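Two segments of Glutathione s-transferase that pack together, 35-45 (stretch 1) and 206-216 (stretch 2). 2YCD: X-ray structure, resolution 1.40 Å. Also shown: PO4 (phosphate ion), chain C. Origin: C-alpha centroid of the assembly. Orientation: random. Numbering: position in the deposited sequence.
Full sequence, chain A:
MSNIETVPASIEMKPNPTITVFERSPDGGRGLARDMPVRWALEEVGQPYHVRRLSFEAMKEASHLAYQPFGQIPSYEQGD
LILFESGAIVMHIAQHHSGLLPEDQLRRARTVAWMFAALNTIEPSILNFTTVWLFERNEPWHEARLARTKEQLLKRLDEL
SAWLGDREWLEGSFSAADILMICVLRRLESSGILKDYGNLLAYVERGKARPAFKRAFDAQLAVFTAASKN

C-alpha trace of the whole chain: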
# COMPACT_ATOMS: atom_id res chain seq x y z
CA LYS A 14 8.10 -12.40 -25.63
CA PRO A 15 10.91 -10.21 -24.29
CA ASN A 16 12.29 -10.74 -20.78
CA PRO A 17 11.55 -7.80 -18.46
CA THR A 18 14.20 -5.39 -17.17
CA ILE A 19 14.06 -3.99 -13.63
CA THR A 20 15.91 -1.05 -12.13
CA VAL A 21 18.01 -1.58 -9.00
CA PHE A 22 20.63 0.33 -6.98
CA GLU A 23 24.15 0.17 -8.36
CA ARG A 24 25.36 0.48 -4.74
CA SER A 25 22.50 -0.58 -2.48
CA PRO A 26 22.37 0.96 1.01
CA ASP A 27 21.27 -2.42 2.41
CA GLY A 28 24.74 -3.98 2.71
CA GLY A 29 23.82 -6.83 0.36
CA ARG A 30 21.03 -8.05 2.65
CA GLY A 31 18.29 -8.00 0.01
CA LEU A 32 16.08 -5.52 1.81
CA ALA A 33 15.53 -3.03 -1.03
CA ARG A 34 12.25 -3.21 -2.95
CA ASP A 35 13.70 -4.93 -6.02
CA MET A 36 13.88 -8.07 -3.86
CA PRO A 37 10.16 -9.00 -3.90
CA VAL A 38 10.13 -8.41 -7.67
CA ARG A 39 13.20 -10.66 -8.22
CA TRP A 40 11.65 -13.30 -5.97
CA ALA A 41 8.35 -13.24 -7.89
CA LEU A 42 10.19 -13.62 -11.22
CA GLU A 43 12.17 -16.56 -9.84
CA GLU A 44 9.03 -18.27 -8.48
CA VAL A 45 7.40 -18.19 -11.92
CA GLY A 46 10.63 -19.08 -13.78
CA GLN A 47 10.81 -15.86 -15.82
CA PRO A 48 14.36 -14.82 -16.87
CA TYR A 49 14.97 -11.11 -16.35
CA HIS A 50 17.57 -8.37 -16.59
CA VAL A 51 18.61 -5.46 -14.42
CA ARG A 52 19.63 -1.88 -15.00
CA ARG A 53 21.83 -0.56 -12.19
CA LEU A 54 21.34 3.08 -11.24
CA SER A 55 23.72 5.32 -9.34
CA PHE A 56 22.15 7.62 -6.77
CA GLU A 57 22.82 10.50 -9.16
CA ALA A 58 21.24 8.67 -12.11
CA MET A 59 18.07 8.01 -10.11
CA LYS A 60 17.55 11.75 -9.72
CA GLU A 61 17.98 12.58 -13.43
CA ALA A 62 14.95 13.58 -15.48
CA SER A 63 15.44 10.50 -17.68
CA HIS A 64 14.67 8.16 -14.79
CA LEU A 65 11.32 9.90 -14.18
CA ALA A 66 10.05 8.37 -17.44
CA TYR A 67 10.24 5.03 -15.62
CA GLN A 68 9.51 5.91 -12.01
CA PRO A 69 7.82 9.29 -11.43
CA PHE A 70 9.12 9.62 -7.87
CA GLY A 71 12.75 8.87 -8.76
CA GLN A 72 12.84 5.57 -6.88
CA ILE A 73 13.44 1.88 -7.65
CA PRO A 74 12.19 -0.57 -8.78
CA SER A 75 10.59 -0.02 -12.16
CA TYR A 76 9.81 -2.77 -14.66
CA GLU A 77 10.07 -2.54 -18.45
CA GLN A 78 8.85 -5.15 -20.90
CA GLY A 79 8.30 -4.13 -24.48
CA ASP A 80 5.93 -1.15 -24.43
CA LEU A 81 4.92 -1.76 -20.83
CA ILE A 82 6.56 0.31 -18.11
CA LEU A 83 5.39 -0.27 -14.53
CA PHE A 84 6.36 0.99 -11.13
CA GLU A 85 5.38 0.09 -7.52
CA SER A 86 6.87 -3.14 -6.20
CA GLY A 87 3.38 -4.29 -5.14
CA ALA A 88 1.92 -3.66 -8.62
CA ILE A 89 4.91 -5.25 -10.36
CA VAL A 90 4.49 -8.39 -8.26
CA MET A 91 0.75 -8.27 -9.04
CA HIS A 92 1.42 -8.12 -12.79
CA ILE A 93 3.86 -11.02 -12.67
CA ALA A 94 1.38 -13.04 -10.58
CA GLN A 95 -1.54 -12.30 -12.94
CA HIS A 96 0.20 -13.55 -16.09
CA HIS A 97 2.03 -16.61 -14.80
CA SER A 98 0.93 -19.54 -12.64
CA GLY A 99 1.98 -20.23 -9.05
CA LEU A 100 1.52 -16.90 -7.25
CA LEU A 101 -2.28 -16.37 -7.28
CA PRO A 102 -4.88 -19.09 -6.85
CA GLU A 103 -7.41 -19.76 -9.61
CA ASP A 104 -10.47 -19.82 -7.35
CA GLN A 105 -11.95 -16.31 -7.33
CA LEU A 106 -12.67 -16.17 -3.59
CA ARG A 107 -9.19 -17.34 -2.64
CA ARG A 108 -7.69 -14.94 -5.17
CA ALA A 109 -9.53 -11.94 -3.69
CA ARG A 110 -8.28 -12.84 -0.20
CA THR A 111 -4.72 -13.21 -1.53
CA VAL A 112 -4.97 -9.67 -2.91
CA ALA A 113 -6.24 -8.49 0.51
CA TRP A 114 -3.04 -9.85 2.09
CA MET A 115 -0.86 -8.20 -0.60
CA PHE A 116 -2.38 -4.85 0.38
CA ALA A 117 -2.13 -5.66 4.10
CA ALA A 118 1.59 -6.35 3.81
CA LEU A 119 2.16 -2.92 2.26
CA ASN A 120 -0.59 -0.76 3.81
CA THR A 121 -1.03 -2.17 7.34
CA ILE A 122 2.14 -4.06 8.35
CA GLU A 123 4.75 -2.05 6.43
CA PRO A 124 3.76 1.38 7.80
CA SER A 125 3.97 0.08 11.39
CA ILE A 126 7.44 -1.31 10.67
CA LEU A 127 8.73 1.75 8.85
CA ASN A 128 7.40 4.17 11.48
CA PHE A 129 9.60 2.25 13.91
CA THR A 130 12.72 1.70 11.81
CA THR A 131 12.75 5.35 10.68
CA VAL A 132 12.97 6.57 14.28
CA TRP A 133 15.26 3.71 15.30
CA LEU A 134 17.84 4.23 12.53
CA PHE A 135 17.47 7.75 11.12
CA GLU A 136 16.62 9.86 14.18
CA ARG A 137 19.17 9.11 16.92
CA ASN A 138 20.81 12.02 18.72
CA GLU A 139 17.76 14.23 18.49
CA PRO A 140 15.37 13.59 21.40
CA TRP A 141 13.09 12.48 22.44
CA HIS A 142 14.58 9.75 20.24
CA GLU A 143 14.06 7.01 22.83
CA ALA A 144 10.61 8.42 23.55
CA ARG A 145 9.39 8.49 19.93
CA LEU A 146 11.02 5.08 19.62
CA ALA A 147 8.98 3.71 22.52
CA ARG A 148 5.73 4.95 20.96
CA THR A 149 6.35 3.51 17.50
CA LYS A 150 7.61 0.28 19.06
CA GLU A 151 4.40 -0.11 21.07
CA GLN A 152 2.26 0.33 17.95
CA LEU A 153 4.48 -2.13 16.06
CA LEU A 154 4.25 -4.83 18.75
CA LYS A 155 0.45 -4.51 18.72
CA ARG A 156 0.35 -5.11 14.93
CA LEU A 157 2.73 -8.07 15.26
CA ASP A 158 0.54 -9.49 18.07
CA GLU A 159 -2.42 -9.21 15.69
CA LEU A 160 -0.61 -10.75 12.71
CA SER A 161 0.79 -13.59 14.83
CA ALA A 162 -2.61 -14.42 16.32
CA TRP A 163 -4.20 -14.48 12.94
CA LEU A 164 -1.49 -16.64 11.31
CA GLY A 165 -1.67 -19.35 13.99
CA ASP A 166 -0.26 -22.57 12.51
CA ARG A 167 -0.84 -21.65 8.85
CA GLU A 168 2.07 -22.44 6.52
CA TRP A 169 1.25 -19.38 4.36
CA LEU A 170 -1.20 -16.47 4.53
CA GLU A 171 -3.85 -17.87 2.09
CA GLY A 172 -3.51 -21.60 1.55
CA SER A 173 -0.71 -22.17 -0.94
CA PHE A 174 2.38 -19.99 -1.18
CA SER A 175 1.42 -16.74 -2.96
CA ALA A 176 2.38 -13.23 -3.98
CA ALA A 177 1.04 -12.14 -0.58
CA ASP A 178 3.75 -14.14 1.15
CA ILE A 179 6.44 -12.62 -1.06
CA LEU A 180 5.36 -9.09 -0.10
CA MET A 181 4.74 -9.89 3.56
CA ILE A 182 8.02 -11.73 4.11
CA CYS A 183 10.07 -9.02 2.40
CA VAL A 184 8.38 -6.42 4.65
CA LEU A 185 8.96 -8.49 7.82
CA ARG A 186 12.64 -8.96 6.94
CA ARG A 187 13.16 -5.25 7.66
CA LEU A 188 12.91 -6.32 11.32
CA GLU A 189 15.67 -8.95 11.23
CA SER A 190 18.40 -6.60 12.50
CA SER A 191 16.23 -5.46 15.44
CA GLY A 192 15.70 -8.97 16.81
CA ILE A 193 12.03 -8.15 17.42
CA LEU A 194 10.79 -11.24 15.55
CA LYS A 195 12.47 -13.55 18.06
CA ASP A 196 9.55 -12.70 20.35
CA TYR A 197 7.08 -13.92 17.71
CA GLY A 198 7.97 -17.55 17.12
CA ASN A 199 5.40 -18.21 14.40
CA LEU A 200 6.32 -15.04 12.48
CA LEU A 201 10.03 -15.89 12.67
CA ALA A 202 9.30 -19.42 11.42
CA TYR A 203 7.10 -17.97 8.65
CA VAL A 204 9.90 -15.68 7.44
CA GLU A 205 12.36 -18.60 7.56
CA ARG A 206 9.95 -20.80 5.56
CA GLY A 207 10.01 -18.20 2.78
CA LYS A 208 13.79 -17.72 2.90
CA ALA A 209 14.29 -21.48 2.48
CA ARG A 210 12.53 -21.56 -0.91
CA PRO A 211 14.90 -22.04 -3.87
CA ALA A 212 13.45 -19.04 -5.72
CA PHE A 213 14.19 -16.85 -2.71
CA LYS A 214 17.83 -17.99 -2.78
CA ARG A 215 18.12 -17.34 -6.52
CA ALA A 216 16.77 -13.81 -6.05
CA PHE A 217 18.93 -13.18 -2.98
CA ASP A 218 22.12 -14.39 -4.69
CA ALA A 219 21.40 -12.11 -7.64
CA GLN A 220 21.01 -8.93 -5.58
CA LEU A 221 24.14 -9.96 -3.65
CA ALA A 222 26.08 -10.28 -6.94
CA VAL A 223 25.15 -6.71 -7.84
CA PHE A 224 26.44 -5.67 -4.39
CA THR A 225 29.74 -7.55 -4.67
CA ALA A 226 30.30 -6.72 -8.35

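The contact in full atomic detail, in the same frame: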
# COMPACT_ATOMS: atom_id res chain seq x y z
N ASP A 35 13.52 -4.03 -4.87
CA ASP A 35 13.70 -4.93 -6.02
C ASP A 35 13.59 -6.39 -5.57
O ASP A 35 13.25 -7.26 -6.37
CB ASP A 35 15.06 -4.70 -6.70
CG ASP A 35 16.24 -4.93 -5.77
OD1 ASP A 35 16.34 -4.22 -4.74
OD2 ASP A 35 17.06 -5.83 -6.03
N MET A 36 13.85 -6.68 -4.30
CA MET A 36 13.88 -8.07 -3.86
C MET A 36 12.55 -8.83 -4.07
O MET A 36 12.56 -9.95 -4.60
CB MET A 36 14.36 -8.16 -2.42
CG MET A 36 14.46 -9.59 -1.92
SD MET A 36 15.75 -10.57 -2.75
CE MET A 36 15.37 -12.13 -1.98
N PRO A 37 11.41 -8.24 -3.67
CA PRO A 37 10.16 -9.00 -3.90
C PRO A 37 9.89 -9.21 -5.38
O PRO A 37 9.33 -10.23 -5.75
CB PRO A 37 9.06 -8.12 -3.26
CG PRO A 37 9.74 -6.76 -3.03
CD PRO A 37 11.19 -7.09 -2.78
N VAL A 38 10.29 -8.25 -6.23
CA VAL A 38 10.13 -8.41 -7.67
C VAL A 38 11.01 -9.57 -8.21
O VAL A 38 10.54 -10.41 -8.96
CB VAL A 38 10.46 -7.09 -8.39
CG1 VAL A 38 10.44 -7.28 -9.91
CG2 VAL A 38 9.47 -5.99 -7.97
N ARG A 39 12.29 -9.58 -7.84
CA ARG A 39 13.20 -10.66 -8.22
C ARG A 39 12.65 -12.01 -7.76
O ARG A 39 12.69 -13.00 -8.51
CB ARG A 39 14.57 -10.44 -7.59
CG ARG A 39 15.35 -9.23 -8.10
CD ARG A 39 16.65 -9.17 -7.30
NE ARG A 39 17.61 -8.13 -7.68
CZ ARG A 39 18.54 -8.29 -8.61
NH1 ARG A 39 18.58 -9.40 -9.36
NH2 ARG A 39 19.41 -7.32 -8.84
N TRP A 40 12.18 -12.06 -6.52
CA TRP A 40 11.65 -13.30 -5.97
C TRP A 40 10.42 -13.78 -6.76
O TRP A 40 10.31 -14.97 -7.13
CB TRP A 40 11.36 -13.08 -4.48
CG TRP A 40 10.92 -14.30 -3.68
CD1 TRP A 40 10.82 -15.60 -4.13
CD2 TRP A 40 10.53 -14.32 -2.30
NE1 TRP A 40 10.39 -16.42 -3.10
CE2 TRP A 40 10.19 -15.66 -1.98
CE3 TRP A 40 10.41 -13.32 -1.32
CZ2 TRP A 40 9.75 -16.03 -0.70
CZ3 TRP A 40 9.98 -13.69 -0.05
CH2 TRP A 40 9.66 -15.03 0.26
N ALA A 41 9.50 -12.87 -7.08
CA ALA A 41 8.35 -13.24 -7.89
C ALA A 41 8.76 -13.80 -9.25
O ALA A 41 8.22 -14.82 -9.71
CB ALA A 41 7.41 -12.04 -8.06
N LEU A 42 9.69 -13.12 -9.92
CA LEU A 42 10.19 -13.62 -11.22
C LEU A 42 10.81 -15.01 -11.09
O LEU A 42 10.58 -15.87 -11.94
CB LEU A 42 11.18 -12.62 -11.83
CG LEU A 42 10.56 -11.27 -12.23
CD1 LEU A 42 11.62 -10.19 -12.40
CD2 LEU A 42 9.71 -11.41 -13.50
N GLU A 43 11.58 -15.23 -10.04
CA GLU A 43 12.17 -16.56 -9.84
C GLU A 43 11.14 -17.64 -9.53
O GLU A 43 11.29 -18.78 -9.99
CB GLU A 43 13.27 -16.50 -8.78
CG GLU A 43 14.54 -15.75 -9.25
CD GLU A 43 15.29 -16.50 -10.34
OE1 GLU A 43 14.96 -17.67 -10.62
OE2 GLU A 43 16.22 -15.90 -10.92
N GLU A 44 10.09 -17.29 -8.79
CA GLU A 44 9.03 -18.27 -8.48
C GLU A 44 8.31 -18.73 -9.74
O GLU A 44 7.95 -19.90 -9.85
CB GLU A 44 8.01 -17.71 -7.46
CG GLU A 44 8.55 -17.59 -6.04
CD GLU A 44 8.58 -18.92 -5.27
OE1 GLU A 44 7.94 -19.91 -5.72
OE2 GLU A 44 9.25 -18.95 -4.22
N VAL A 45 8.12 -17.82 -10.70
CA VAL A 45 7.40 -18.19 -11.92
C VAL A 45 8.35 -18.66 -13.04
O VAL A 45 7.89 -19.10 -14.10
CB VAL A 45 6.45 -17.06 -12.42
CG1 VAL A 45 5.47 -16.65 -11.31
CG2 VAL A 45 7.22 -15.85 -12.94
N ARG A 206 10.54 -19.92 6.57
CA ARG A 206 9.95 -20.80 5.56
C ARG A 206 10.08 -20.19 4.15
O ARG A 206 10.36 -20.90 3.17
CB ARG A 206 8.48 -21.09 5.86
CG ARG A 206 8.27 -22.16 6.93
CD ARG A 206 6.85 -22.73 6.89
NE ARG A 206 5.85 -21.74 7.24
CZ ARG A 206 5.58 -21.35 8.47
NH1 ARG A 206 6.27 -21.85 9.50
NH2 ARG A 206 4.63 -20.46 8.69
N GLY A 207 9.86 -18.88 4.05
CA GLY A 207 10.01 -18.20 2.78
C GLY A 207 11.46 -18.16 2.31
O GLY A 207 11.76 -18.40 1.14
N LYS A 208 12.37 -17.84 3.23
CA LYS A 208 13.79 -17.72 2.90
C LYS A 208 14.40 -19.05 2.47
O LYS A 208 15.42 -19.05 1.77
CB LYS A 208 14.57 -17.16 4.10
CG LYS A 208 14.22 -15.69 4.42
CD LYS A 208 14.79 -15.20 5.75
CE LYS A 208 16.28 -15.34 5.86
NZ LYS A 208 16.73 -14.80 7.19
N ALA A 209 13.79 -20.17 2.86
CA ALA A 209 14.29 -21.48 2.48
C ALA A 209 13.87 -21.90 1.07
O ALA A 209 14.37 -22.90 0.55
CB ALA A 209 13.85 -22.53 3.51
N ARG A 210 12.96 -21.17 0.43
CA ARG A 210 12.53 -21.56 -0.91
C ARG A 210 13.64 -21.32 -1.94
O ARG A 210 14.32 -20.30 -1.90
CB ARG A 210 11.25 -20.81 -1.29
CG ARG A 210 10.07 -21.15 -0.39
CD ARG A 210 8.82 -20.34 -0.75
NE ARG A 210 8.31 -20.63 -2.09
CZ ARG A 210 7.43 -21.59 -2.38
NH1 ARG A 210 6.97 -22.39 -1.42
NH2 ARG A 210 7.03 -21.79 -3.62
N PRO A 211 13.82 -22.24 -2.90
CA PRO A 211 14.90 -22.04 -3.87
C PRO A 211 14.80 -20.75 -4.68
O PRO A 211 15.84 -20.16 -5.00
CB PRO A 211 14.78 -23.27 -4.80
CG PRO A 211 14.00 -24.27 -4.00
CD PRO A 211 13.11 -23.52 -3.07
N ALA A 212 13.59 -20.31 -5.00
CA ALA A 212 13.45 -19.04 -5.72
C ALA A 212 13.91 -17.86 -4.88
O ALA A 212 14.43 -16.89 -5.43
CB ALA A 212 11.99 -18.82 -6.17
N PHE A 213 13.70 -17.91 -3.57
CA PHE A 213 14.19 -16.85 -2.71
C PHE A 213 15.72 -16.79 -2.79
O PHE A 213 16.30 -15.70 -2.94
CB PHE A 213 13.78 -17.05 -1.24
CG PHE A 213 14.28 -15.95 -0.33
CD1 PHE A 213 15.57 -15.97 0.19
CD2 PHE A 213 13.45 -14.88 -0.02
CE1 PHE A 213 16.02 -14.91 1.01
CE2 PHE A 213 13.89 -13.85 0.80
CZ PHE A 213 15.17 -13.87 1.32
N LYS A 214 16.37 -17.94 -2.73
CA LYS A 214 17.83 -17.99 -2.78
C LYS A 214 18.35 -17.49 -4.13
O LYS A 214 19.36 -16.78 -4.17
CB LYS A 214 18.34 -19.41 -2.51
CG LYS A 214 19.85 -19.52 -2.68
CD LYS A 214 20.39 -20.84 -2.16
CE LYS A 214 21.89 -20.92 -2.41
NZ LYS A 214 22.58 -19.70 -1.91
N ARG A 215 17.67 -17.84 -5.22
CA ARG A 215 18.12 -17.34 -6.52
C ARG A 215 18.02 -15.82 -6.59
O ARG A 215 18.91 -15.14 -7.09
CB ARG A 215 17.36 -18.00 -7.68
CG ARG A 215 17.65 -19.50 -7.87
CD ARG A 215 17.05 -20.08 -9.13
NE ARG A 215 15.60 -19.95 -9.23
CZ ARG A 215 14.73 -20.86 -8.81
NH1 ARG A 215 15.14 -21.99 -8.24
NH2 ARG A 215 13.42 -20.66 -8.96
N ALA A 216 16.92 -15.27 -6.09
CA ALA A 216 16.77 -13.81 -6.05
C ALA A 216 17.79 -13.16 -5.13
O ALA A 216 18.38 -12.15 -5.48
CB ALA A 216 15.35 -13.44 -5.64
P PO4 C . 5.45 -25.30 -3.32
O1 PO4 C . 5.74 -25.33 -1.84
O2 PO4 C . 6.66 -25.82 -4.07
O3 PO4 C . 4.26 -26.18 -3.65
O4 PO4 C . 5.15 -23.89 -3.77
O HOH W 1 17.49 -13.92 -9.72
O HOH W 2 10.93 -21.47 -4.60

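Helix 35-45 of this glutathione S-transferase packs against 206-216, the end of one helix, a turn and the start of the next, the axes of helices 35-45 and 211-216 approaching to 8.1 Å at 129° between their N-to-C directions. The closest CA pairs each place an alanine of the second stretch against a residue of the first: Glu-43 CA and Ala-212 CA at 5.0 Å, Trp-40 CA and Ala-216 CA at 5.1 Å. Ala-216 points toward the first helix and sits as a knob among Met-36, Arg-39, Trp-40 and Glu-43, its CB 3.6 Å from the backbone N of Trp-40 and 3.7 Å from Arg-39 CB.

Trp-40 is the reciprocal knob, set among Gly-207, Ala-212, Phe-213 and Ala-216. Its CA-to-CB bond points sideways, but chi1 t (-174°) with chi2 of 4° carries the indole to the second stretch. Trp-40 CZ2 lies 3.6 Å from Gly-207 O, and an ideal CB on Gly-207 would come within 3.2 Å of Trp-40 CH2, a tight fit that the glycine avoids. Phe-213, chi1 t and chi2 -83°, turns its ring edge to the face of the Trp-40 six-membered ring, with planes at 90° and Trp-40 CE3 3.7 Å from Phe-213 CD2; Phe-213 CB meanwhile covers the indole five-membered ring. Met-36 (t, p, t) also starts sideways and brings its methyl inward, placing CE over the Phe-213 face, 3.6 Å from Phe-213 CE2 and 3.9 Å from Ala-216 CB.

Two salt bridges accompany this apolar packing. The CA-to-CB bond of Glu-44 points sideways, but chi1 and chi2, both m, swing the carboxylate to the second stretch, where it meets the Arg-210 guanidinium edge-on in a nearly linear, two-pronged pairing: Arg-210 NE to Glu-44 OE2 is 2.9 Å and Arg-210 NH2 to Glu-44 OE1 is 3.0 Å. Arg-210 runs m, t, p with chi4 at 89°, which brings NE and NH2 to the carboxylate. Glu-44 OE2 also accepts a hydrogen bond from Trp-40 NE1 (3.0 Å), tying the indole to the ion pair, and one from water 2, which in turn accepts from Ala-212 N. Arg-210 NH2 additionally donates to PO4 O4 at 2.8 Å, the phosphate probably coming from the crystallisation liquor.

Glu-43, likewise m, m, receives Arg-215 NE on OE1 at 2.7 Å. Arg-215 bends at chi3 (m), and its NH2 reaches the backbone Glu-43 O at 3.0 Å, so one guanidinium engages both side chain and main chain of the same residue.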